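Local atomic coordinates of mannonate dehydratase (Streptococcus suis, PDB entry 3BDK), a protein that probably catalyses the dehydration of D-mannonate to 2-dehydro-3-deoxy-D-gluconate in sugar-acid breakdown, using a manganese or ferrous ion. Residues D130-D135 with L147-S152; P220-Y225 with V258-S263. All blocks are in the same frame, centred on the assembly; numbering follows the deposited sequence.

Interaction 1 of 2, residues D130-D135 with L147-S152; sequences DWTRSD and LAFLKS. With DNO (D-mannose), chain C.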
ATOM      1  N   ASP A 130      28.050  -1.638   6.224  1.00 39.24           N
ATOM      2  CA  ASP A 130      27.117  -0.788   5.473  1.00 39.72           C
ATOM      3  C   ASP A 130      25.844  -0.436   6.245  1.00 39.24           C
ATOM      4  O   ASP A 130      25.029   0.389   5.805  1.00 39.46           O
ATOM      5  CB  ASP A 130      26.757  -1.440   4.155  1.00 40.26           C
ATOM      6  CG  ASP A 130      27.971  -1.788   3.340  1.00 42.14           C
ATOM      7  OD1 ASP A 130      27.929  -2.865   2.686  1.00 44.53           O
ATOM      8  OD2 ASP A 130      28.956  -0.993   3.366  1.00 42.52           O
ATOM      9  N   TRP A 131      25.682  -1.076   7.390  1.00 38.52           N
ATOM     10  CA  TRP A 131      24.618  -0.761   8.325  1.00 38.08           C
ATOM     11  C   TRP A 131      24.876  -1.571   9.587  1.00 37.70           C
ATOM     12  O   TRP A 131      25.678  -2.510   9.587  1.00 37.06           O
ATOM     13  CB  TRP A 131      23.243  -1.092   7.730  1.00 38.31           C
ATOM     14  CG  TRP A 131      23.134  -2.504   7.233  1.00 38.90           C
ATOM     15  CD1 TRP A 131      23.413  -2.951   5.982  1.00 38.77           C
ATOM     16  CD2 TRP A 131      22.741  -3.659   7.989  1.00 40.11           C
ATOM     17  NE1 TRP A 131      23.211  -4.308   5.900  1.00 37.99           N
ATOM     18  CE2 TRP A 131      22.803  -4.771   7.117  1.00 39.20           C
ATOM     19  CE3 TRP A 131      22.343  -3.863   9.319  1.00 40.14           C
ATOM     20  CZ2 TRP A 131      22.470  -6.070   7.526  1.00 40.26           C
ATOM     21  CZ3 TRP A 131      22.017  -5.169   9.727  1.00 39.00           C
ATOM     22  CH2 TRP A 131      22.083  -6.247   8.831  1.00 39.17           C
ATOM     23  N   THR A 132      24.189  -1.213  10.659  1.00 37.34           N
ATOM     24  CA  THR A 132      24.321  -1.911  11.917  1.00 37.02           C
ATOM     25  C   THR A 132      22.951  -1.923  12.570  1.00 36.82           C
ATOM     26  O   THR A 132      22.307  -0.877  12.707  1.00 36.85           O
ATOM     27  CB  THR A 132      25.326  -1.177  12.802  1.00 37.05           C
ATOM     28  OG1 THR A 132      26.608  -1.190  12.165  1.00 38.21           O
ATOM     29  CG2 THR A 132      25.439  -1.806  14.193  1.00 38.24           C
ATOM     30  N   ARG A 133      22.497  -3.106  12.950  1.00 36.08           N
ATOM     31  CA  ARG A 133      21.298  -3.224  13.745  1.00 36.02           C
ATOM     32  C   ARG A 133      21.655  -4.052  14.964  1.00 36.47           C
ATOM     33  O   ARG A 133      22.588  -4.848  14.913  1.00 36.74           O
ATOM     34  CB  ARG A 133      20.171  -3.886  12.951  1.00 35.60           C
ATOM     35  CG  ARG A 133      19.681  -3.102  11.726  1.00 35.27           C
ATOM     36  CD  ARG A 133      19.184  -1.682  12.093  1.00 34.28           C
ATOM     37  NE  ARG A 133      18.618  -0.997  10.938  1.00 34.01           N
ATOM     38  CZ  ARG A 133      19.262  -0.103  10.190  1.00 34.99           C
ATOM     39  NH1 ARG A 133      20.512   0.251  10.479  1.00 32.68           N
ATOM     40  NH2 ARG A 133      18.646   0.443   9.144  1.00 34.45           N
ATOM     41  N   SER A 134      20.928  -3.848  16.062  1.00 36.54           N
ATOM     42  CA  SER A 134      21.113  -4.630  17.270  1.00 36.36           C
ATOM     43  C   SER A 134      20.189  -5.842  17.229  1.00 36.42           C
ATOM     44  O   SER A 134      20.399  -6.825  17.946  1.00 36.44           O
ATOM     45  CB  SER A 134      20.777  -3.780  18.497  1.00 36.13           C
ATOM     46  OG  SER A 134      19.503  -4.135  19.027  1.00 37.39           O
ATOM     47  N   ASP A 135      19.149  -5.765  16.401  1.00 36.51           N
ATOM     48  CA  ASP A 135      18.050  -6.733  16.473  1.00 36.00           C
ATOM     49  C   ASP A 135      17.239  -6.746  15.189  1.00 35.67           C
ATOM     50  O   ASP A 135      16.687  -5.715  14.790  1.00 35.78           O
ATOM     51  CB  ASP A 135      17.157  -6.404  17.682  1.00 36.19           C
ATOM     52  CG  ASP A 135      16.114  -7.484  17.971  1.00 36.04           C
ATOM     53  OD1 ASP A 135      15.982  -8.462  17.201  1.00 34.43           O
ATOM     54  OD2 ASP A 135      15.401  -7.332  18.982  1.00 36.45           O
ATOM     55  N   LEU A 147      13.512  -4.216  11.946  1.00 29.42           N
ATOM     56  CA  LEU A 147      14.900  -4.017  12.342  1.00 29.97           C
ATOM     57  C   LEU A 147      14.996  -2.847  13.307  1.00 30.46           C
ATOM     58  O   LEU A 147      14.338  -1.821  13.134  1.00 29.85           O
ATOM     59  CB  LEU A 147      15.778  -3.727  11.124  1.00 29.79           C
ATOM     60  CG  LEU A 147      15.571  -4.495   9.827  1.00 29.72           C
ATOM     61  CD1 LEU A 147      16.576  -4.006   8.810  1.00 31.19           C
ATOM     62  CD2 LEU A 147      15.775  -5.974  10.055  1.00 29.08           C
ATOM     63  N   ALA A 148      15.832  -2.999  14.321  1.00 31.13           N
ATOM     64  CA  ALA A 148      16.012  -1.943  15.269  1.00 31.91           C
ATOM     65  C   ALA A 148      17.478  -1.876  15.620  1.00 33.25           C
ATOM     66  O   ALA A 148      18.165  -2.900  15.670  1.00 33.81           O
ATOM     67  CB  ALA A 148      15.163  -2.186  16.504  1.00 31.01           C
ATOM     68  N   PHE A 149      17.947  -0.646  15.810  1.00 34.36           N
ATOM     69  CA  PHE A 149      19.227  -0.349  16.411  1.00 35.03           C
ATOM     70  C   PHE A 149      18.960   0.255  17.780  1.00 35.59           C
ATOM     71  O   PHE A 149      18.511   1.397  17.878  1.00 35.57           O
ATOM     72  CB  PHE A 149      19.969   0.664  15.543  1.00 34.78           C
ATOM     73  CG  PHE A 149      21.299   1.080  16.091  1.00 35.83           C
ATOM     74  CD1 PHE A 149      22.437   0.311  15.850  1.00 37.22           C
ATOM     75  CD2 PHE A 149      21.426   2.242  16.835  1.00 37.38           C
ATOM     76  CE1 PHE A 149      23.673   0.692  16.345  1.00 36.82           C
ATOM     77  CE2 PHE A 149      22.660   2.627  17.347  1.00 37.97           C
ATOM     78  CZ  PHE A 149      23.787   1.849  17.096  1.00 36.48           C
ATOM     79  N   LEU A 150      19.226  -0.501  18.836  1.00 36.90           N
ATOM     80  CA  LEU A 150      19.054   0.019  20.185  1.00 38.39           C
ATOM     81  C   LEU A 150      20.416   0.200  20.826  1.00 39.25           C
ATOM     82  O   LEU A 150      21.101  -0.773  21.173  1.00 39.67           O
ATOM     83  CB  LEU A 150      18.185  -0.908  21.036  1.00 38.46           C
ATOM     84  CG  LEU A 150      16.667  -0.999  20.862  1.00 39.37           C
ATOM     85  CD1 LEU A 150      16.279  -1.421  19.458  1.00 40.05           C
ATOM     86  CD2 LEU A 150      16.051  -1.988  21.885  1.00 38.71           C
ATOM     87  N   LYS A 151      20.804   1.457  20.983  1.00 40.33           N
ATOM     88  CA  LYS A 151      22.120   1.801  21.490  1.00 40.88           C
ATOM     89  C   LYS A 151      22.530   0.951  22.692  1.00 42.22           C
ATOM     90  O   LYS A 151      23.504   0.198  22.622  1.00 42.49           O
ATOM     91  CB  LYS A 151      22.188   3.284  21.828  1.00 39.95           C
ATOM     92  CG  LYS A 151      22.453   4.164  20.633  1.00 37.85           C
ATOM     93  CD  LYS A 151      22.465   5.609  21.041  1.00 33.33           C
ATOM     94  CE  LYS A 151      22.332   6.513  19.857  1.00 30.97           C
ATOM     95  NZ  LYS A 151      22.262   7.899  20.340  1.00 29.53           N
ATOM     96  N   SER A 152      21.770   1.039  23.775  1.00 43.57           N
ATOM     97  CA  SER A 152      22.201   0.449  25.032  1.00 44.74           C
ATOM     98  C   SER A 152      22.506  -1.035  24.904  1.00 45.83           C
ATOM     99  O   SER A 152      23.279  -1.577  25.682  1.00 46.78           O
ATOM    100  CB  SER A 152      21.192   0.717  26.145  1.00 44.48           C
ATOM    101  OG  SER A 152      21.084   2.115  26.368  1.00 43.97           O
TER
HETATM  102  C1  DNO C 387      21.016  -1.208   4.397  1.00 76.00           C
HETATM  103  C2  DNO C 387      20.314  -1.604   3.087  1.00 76.10           C
HETATM  104  C3  DNO C 387      20.905  -2.865   2.380  1.00 76.65           C
HETATM  105  C4  DNO C 387      22.418  -2.952   1.994  1.00 77.21           C
HETATM  106  C5  DNO C 387      23.147  -1.685   1.452  1.00 77.64           C
HETATM  107  C6  DNO C 387      24.290  -2.106   0.520  1.00 77.45           C
HETATM  108  O1  DNO C 387      20.516  -0.364   5.143  1.00 74.57           O
HETATM  109  O2  DNO C 387      20.242  -0.476   2.197  1.00 75.96           O
HETATM  110  O3  DNO C 387      20.162  -3.095   1.187  1.00 77.21           O
HETATM  111  O4  DNO C 387      23.152  -3.539   3.076  1.00 76.63           O
HETATM  112  O5  DNO C 387      22.288  -0.790   0.726  1.00 77.91           O
HETATM  113  O6  DNO C 387      25.518  -2.119   1.253  1.00 76.74           O
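The carbonyl O of A148 takes the amide N-H groups of both S134 and D135. The S134 N to A148 O bond is 2.9 Å long; that from D135 N is weak. In return A148 N donates to D135 O at 2.9 Å. Two residues thus face one, a classic beta bulge at the edge of the antiparallel sheet, where strand 135-139 joins strand 145-150. Next to it the F149 ring packs on T132, its CE1 3.7 Å from the methyl CG2, while CD1 lies 3.4 Å from T132 O.

The side chain of R133 crosses that of L147 at about a right angle, NE 3.9 Å from L147 CB. A bend at chi2 (-58°) folds the chain back, and NH1 donates to T132 O of its own segment at 3.1 Å (168° at the hydrogen), from above the carbonyl plane. A salt bridge from NH2 to E299 fixes the guanidinium further. On the pocket side of this loop, W131 presents the edge of its indole to the bound D-mannose, NE1 2.9 Å from O4 of the sugar, and D130 lines the same pocket; its OD2 is hydrogen-bonded to N124.

Interaction 2 of 2, residues P220-Y225 with V258-S263; sequences PDDPPY and VGSYAS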
ATOM      1  N   PRO A 220      23.429   7.420   2.315  1.00 38.09           N
ATOM      2  CA  PRO A 220      23.880   8.094   3.537  1.00 37.55           C
ATOM      3  C   PRO A 220      24.355   7.098   4.590  1.00 37.30           C
ATOM      4  O   PRO A 220      24.154   5.894   4.434  1.00 37.46           O
ATOM      5  CB  PRO A 220      22.617   8.809   4.023  1.00 37.67           C
ATOM      6  CG  PRO A 220      21.498   7.980   3.500  1.00 37.90           C
ATOM      7  CD  PRO A 220      21.963   7.453   2.172  1.00 38.08           C
ATOM      8  N   ASP A 221      24.978   7.603   5.650  1.00 36.81           N
ATOM      9  CA  ASP A 221      25.544   6.746   6.686  1.00 36.22           C
ATOM     10  C   ASP A 221      24.458   6.209   7.612  1.00 35.26           C
ATOM     11  O   ASP A 221      23.606   6.961   8.087  1.00 35.74           O
ATOM     12  CB  ASP A 221      26.596   7.508   7.494  1.00 36.74           C
ATOM     13  CG  ASP A 221      27.986   7.387   6.904  1.00 38.17           C
ATOM     14  OD1 ASP A 221      28.906   8.073   7.398  1.00 40.45           O
ATOM     15  OD2 ASP A 221      28.160   6.605   5.946  1.00 40.23           O
ATOM     16  N   ASP A 222      24.494   4.905   7.863  1.00 33.90           N
ATOM     17  CA  ASP A 222      23.348   4.202   8.427  1.00 33.23           C
ATOM     18  C   ASP A 222      23.777   3.252   9.541  1.00 32.28           C
ATOM     19  O   ASP A 222      24.190   2.122   9.281  1.00 32.28           O
ATOM     20  CB  ASP A 222      22.603   3.430   7.335  1.00 33.26           C
ATOM     21  CG  ASP A 222      21.538   2.508   7.896  1.00 33.70           C
ATOM     22  OD1 ASP A 222      21.177   2.668   9.082  1.00 35.05           O
ATOM     23  OD2 ASP A 222      21.062   1.626   7.153  1.00 35.48           O
ATOM     24  N   PRO A 223      23.675   3.719  10.781  1.00 31.73           N
ATOM     25  CA  PRO A 223      23.086   5.031  11.064  1.00 31.31           C
ATOM     26  C   PRO A 223      24.099   6.157  10.887  1.00 31.11           C
ATOM     27  O   PRO A 223      25.259   5.897  10.569  1.00 31.75           O
ATOM     28  CB  PRO A 223      22.680   4.916  12.535  1.00 31.32           C
ATOM     29  CG  PRO A 223      23.630   3.925  13.105  1.00 31.52           C
ATOM     30  CD  PRO A 223      23.898   2.934  12.007  1.00 30.92           C
ATOM     31  N   PRO A 224      23.658   7.394  11.091  1.00 30.55           N
ATOM     32  CA  PRO A 224      24.433   8.566  10.675  1.00 30.43           C
ATOM     33  C   PRO A 224      25.224   9.165  11.834  1.00 30.50           C
ATOM     34  O   PRO A 224      25.286  10.386  11.972  1.00 30.41           O
ATOM     35  CB  PRO A 224      23.353   9.547  10.214  1.00 30.21           C
ATOM     36  CG  PRO A 224      22.151   9.174  11.006  1.00 29.58           C
ATOM     37  CD  PRO A 224      22.215   7.682  11.171  1.00 30.29           C
ATOM     38  N   TYR A 225      25.820   8.306  12.655  1.00 30.25           N
ATOM     39  CA  TYR A 225      26.768   8.749  13.670  1.00 29.88           C
ATOM     40  C   TYR A 225      27.779   7.655  13.995  1.00 30.50           C
ATOM     41  O   TYR A 225      27.593   6.495  13.625  1.00 30.45           O
ATOM     42  CB  TYR A 225      26.031   9.179  14.941  1.00 28.61           C
ATOM     43  CG  TYR A 225      24.892   8.263  15.327  1.00 27.53           C
ATOM     44  CD1 TYR A 225      25.136   7.010  15.873  1.00 26.78           C
ATOM     45  CD2 TYR A 225      23.571   8.652  15.146  1.00 25.77           C
ATOM     46  CE1 TYR A 225      24.099   6.170  16.227  1.00 26.96           C
ATOM     47  CE2 TYR A 225      22.526   7.818  15.497  1.00 26.20           C
ATOM     48  CZ  TYR A 225      22.795   6.579  16.038  1.00 27.44           C
ATOM     49  OH  TYR A 225      21.759   5.745  16.389  1.00 27.20           O
ATOM     50  N   VAL A 258      15.578   9.138   3.490  1.00 30.97           N
ATOM     51  CA  VAL A 258      14.991   9.833   4.627  1.00 29.22           C
ATOM     52  C   VAL A 258      15.030   9.029   5.936  1.00 28.74           C
ATOM     53  O   VAL A 258      15.119   9.621   7.010  1.00 29.39           O
ATOM     54  CB  VAL A 258      13.534  10.331   4.355  1.00 29.22           C
ATOM     55  CG1 VAL A 258      13.522  11.402   3.306  1.00 27.00           C
ATOM     56  CG2 VAL A 258      12.581   9.180   4.000  1.00 28.69           C
ATOM     57  N   GLY A 259      14.961   7.701   5.840  1.00 27.73           N
ATOM     58  CA  GLY A 259      14.992   6.818   6.991  1.00 26.29           C
ATOM     59  C   GLY A 259      16.331   6.825   7.698  1.00 26.52           C
ATOM     60  O   GLY A 259      16.397   6.858   8.941  1.00 25.97           O
ATOM     61  N   SER A 260      17.406   6.771   6.910  1.00 26.37           N
ATOM     62  CA  SER A 260      18.762   6.746   7.463  1.00 26.16           C
ATOM     63  C   SER A 260      19.023   8.047   8.158  1.00 26.09           C
ATOM     64  O   SER A 260      19.454   8.058   9.301  1.00 25.76           O
ATOM     65  CB  SER A 260      19.813   6.513   6.376  1.00 26.28           C
ATOM     66  OG  SER A 260      19.959   5.117   6.107  1.00 26.67           O
ATOM     67  N   TYR A 261      18.722   9.146   7.476  1.00 26.34           N
ATOM     68  CA  TYR A 261      18.860  10.465   8.057  1.00 26.60           C
ATOM     69  C   TYR A 261      17.966  10.726   9.270  1.00 27.07           C
ATOM     70  O   TYR A 261      18.409  11.386  10.208  1.00 27.51           O
ATOM     71  CB  TYR A 261      18.653  11.550   7.013  1.00 26.66           C
ATOM     72  CG  TYR A 261      19.817  11.716   6.067  1.00 27.41           C
ATOM     73  CD1 TYR A 261      19.630  11.684   4.685  1.00 27.60           C
ATOM     74  CD2 TYR A 261      21.103  11.931   6.550  1.00 27.39           C
ATOM     75  CE1 TYR A 261      20.695  11.849   3.818  1.00 27.92           C
ATOM     76  CE2 TYR A 261      22.168  12.086   5.695  1.00 28.18           C
ATOM     77  CZ  TYR A 261      21.966  12.040   4.330  1.00 28.55           C
ATOM     78  OH  TYR A 261      23.048  12.183   3.478  1.00 29.00           O
ATOM     79  N   ALA A 262      16.726  10.237   9.279  1.00 26.99           N
ATOM     80  CA  ALA A 262      15.836  10.562  10.420  1.00 27.20           C
ATOM     81  C   ALA A 262      16.116   9.741  11.662  1.00 26.43           C
ATOM     82  O   ALA A 262      15.556   9.994  12.721  1.00 25.47           O
ATOM     83  CB  ALA A 262      14.365  10.439  10.046  1.00 27.54           C
ATOM     84  N   SER A 263      16.984   8.755  11.512  1.00 27.23           N
ATOM     85  CA  SER A 263      17.403   7.883  12.620  1.00 27.90           C
ATOM     86  C   SER A 263      18.144   8.687  13.651  1.00 28.26           C
ATOM     87  O   SER A 263      18.165   8.322  14.803  1.00 28.43           O
ATOM     88  CB  SER A 263      18.262   6.741  12.098  1.00 27.86           C
ATOM     89  OG  SER A 263      17.486   5.986  11.178  1.00 27.69           O
TER
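P220 lays its CB over one face of the Y261 ring, 3.7 Å from the centroid and 27° off the normal, a CH-pi contact displaced toward the rim, where CB comes within 3.3 Å of Y261 CZ. The same proline turns CG to S260, 3.6 Å from its CB, so it touches two successive helical residues. Although the CB of Y261 points away from the loop, CG anti to the carbonyl carbon (chi1 -75°) lets the phenol end swing back to meet P220. S260 CB points toward the loop, with OG 3.4 Å from D222 CB; this hydroxyl has a weak hydrogen bond with R288, and the D222 carboxylate is salt-bridged to R133.

Packing slackens toward S263 and the partly exposed Y225. P224 CD still reaches S260 O at 3.4 Å, but S263 CB is 4.2 Å from that CD, and Y225 CE2, at the ring edge, is 4.4 Å from S263 O. S263 OG is engaged within its own segment, donating to G259 O at 2.6 Å. The loop after strand 215-218, with a cis peptide before P223, thus packs against the short helix after strand 252-257 beside the sugar pocket of a xylose isomerase-like TIM barrel.

Both interactions are largely buried and adjoin one another, their centres 12 Å apart, but they belong to different parts of the fold. Interaction 1 ties a loop to the antiparallel sheet through backbone hydrogen bonds; interaction 2 packs a barrel loop on a short helix by proline, aromatic and serine contacts. Interaction 2 is nearer the centre of the chain, about 11 Å against 17 Å between centres. They meet in a salt bridge, R133 NH1 to D222 OD1 at 2.9 Å. D130 and W131 of the first and D222 of the second line the sugar pocket, and W131 packs on D222. Farther from the sugar, Y225 touches F149 and makes a cation-pi contact with K151.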